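Local coordinates for protein mannose-specific lectin 1 chain 2 (Remusatia vivipara, PDB 3R0E) that probably binds mannose through its bulb-type (beta-prism II) lectin domain and probably agglutinates rabbit erythrocytes, at residues B[47-50]-B[51-54]. Residues are numbered along the deposited sequence; the frame is centred on the assembly and turned at random.
Sequences SNTH and GNGE
N52 folds back over the backbone of T49 and H50 and meets it twice. Its amide N donates to T49 O at 3.0 Å, the bond that closes a type II beta turn running from T49 to N52. Its side-chain ND2 lies 2.9 Å from H50 O in a weak, strongly bent hydrogen bond (121° at the hydrogen). The carboxamide is brought there by a chi1 of -77°, which sets CG beside the backbone N of N52 and 3.3 Å from T49 O. OD1 of N52 is turned to the threonine, 4.0 Å from T49 CB, and the two side chains cross at about a right angle. A water bonded to ND2 at 3.0 Å also gives a weak bond to N48 O, joining the amide to the residue before the turn. G51 occupies the third position of the turn with a positive phi, as is usual for glycine at this place in a type II turn. The imidazole of H50 swings clear of N52, and one ring face lies over G51 N, 3.3 Å from H50 CG.

This turn belongs to the loop between strands 45-46 and 57-60 of the bulb-type lectin domain, a beta-prism II fold, and adjoins one of its probable mannose sites: the H50 side chain lies close to D33, a mannose-binding residue by similarity, and the G51 backbone bonds to that of D33. Within 47-50, S47 OG donates to T49 OG1 at 2.7 Å. The same threonine hydroxyl bonds to C34 O and T49 N to N35 OD1, tying the buried threonine to the binding motif, while T49 and N52 both pack on I76 of strand 75-78.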
loop_
_atom_site.group_PDB
_atom_site.type_symbol
_atom_site.label_atom_id
_atom_site.label_comp_id
_atom_site.label_asym_id
_atom_site.label_seq_id
_atom_site.Cartn_x
_atom_site.Cartn_y
_atom_site.Cartn_z
ATOM N N SER B 47 -0.184 -16.699 10.883
ATOM C CA SER B 47 -1.238 -16.503 11.874
ATOM C C SER B 47 -1.243 -17.650 12.882
ATOM O O SER B 47 -1.758 -17.497 13.993
ATOM C CB SER B 47 -2.614 -16.383 11.213
ATOM O OG SER B 47 -2.899 -17.511 10.420
ATOM N N ASN B 48 -0.660 -18.783 12.490
ATOM C CA ASN B 48 -0.604 -19.983 13.329
ATOM C C ASN B 48 -2.020 -20.485 13.612
ATOM O O ASN B 48 -2.443 -20.613 14.766
ATOM C CB ASN B 48 0.189 -19.719 14.628
ATOM C CG ASN B 48 0.463 -20.988 15.427
ATOM O OD1 ASN B 48 0.569 -22.088 14.872
ATOM N ND2 ASN B 48 0.572 -20.839 16.741
ATOM N N THR B 49 -2.759 -20.739 12.537
ATOM C CA THR B 49 -4.166 -21.112 12.652
ATOM C C THR B 49 -4.525 -22.309 11.772
ATOM O O THR B 49 -5.694 -22.510 11.438
ATOM C CB THR B 49 -5.109 -19.907 12.361
ATOM O OG1 THR B 49 -4.772 -19.324 11.101
ATOM C CG2 THR B 49 -4.998 -18.846 13.450
ATOM N N HIS B 50 -3.508 -23.093 11.408
ATOM C CA HIS B 50 -3.669 -24.345 10.657
ATOM C C HIS B 50 -4.794 -25.200 11.234
ATOM O O HIS B 50 -4.889 -25.384 12.452
ATOM C CB HIS B 50 -2.351 -25.143 10.657
ATOM C CG HIS B 50 -2.461 -26.507 10.035
ATOM N ND1 HIS B 50 -2.861 -27.623 10.744
ATOM C CD2 HIS B 50 -2.218 -26.934 8.771
ATOM C CE1 HIS B 50 -2.869 -28.674 9.942
ATOM N NE2 HIS B 50 -2.480 -28.284 8.739
ATOM N N GLY B 51 -5.649 -25.702 10.349
ATOM C CA GLY B 51 -6.765 -26.574 10.730
ATOM C C GLY B 51 -7.824 -25.970 11.634
ATOM O O GLY B 51 -8.753 -26.668 12.031
ATOM N N ASN B 52 -7.714 -24.678 11.947
ATOM C CA ASN B 52 -8.668 -24.028 12.862
ATOM C C ASN B 52 -10.065 -23.830 12.304
ATOM O O ASN B 52 -10.977 -23.433 13.037
ATOM C CB ASN B 52 -8.138 -22.682 13.363
ATOM C CG ASN B 52 -7.090 -22.827 14.449
ATOM O OD1 ASN B 52 -6.934 -21.936 15.285
ATOM N ND2 ASN B 52 -6.360 -23.938 14.437
ATOM N N GLY B 53 -10.235 -24.095 11.011
ATOM C CA GLY B 53 -11.540 -23.961 10.384
ATOM C C GLY B 53 -11.564 -24.337 8.923
ATOM O O GLY B 53 -10.518 -24.599 8.318
ATOM N N GLU B 54 -12.773 -24.339 8.365
ATOM C CA GLU B 54 -13.032 -24.729 6.980
ATOM C C GLU B 54 -13.251 -23.516 6.083
ATOM O O GLU B 54 -13.925 -22.564 6.472
ATOM C CB GLU B 54 -14.281 -25.612 6.913
ATOM C CG GLU B 54 -14.249 -26.843 7.804
ATOM C CD GLU B 54 -13.722 -28.062 7.074
ATOM O OE1 GLU B 54 -12.543 -28.043 6.647
ATOM O OE2 GLU B 54 -14.495 -29.038 6.927
HETATM O O HOH W 1 -3.724 -23.616 15.879
#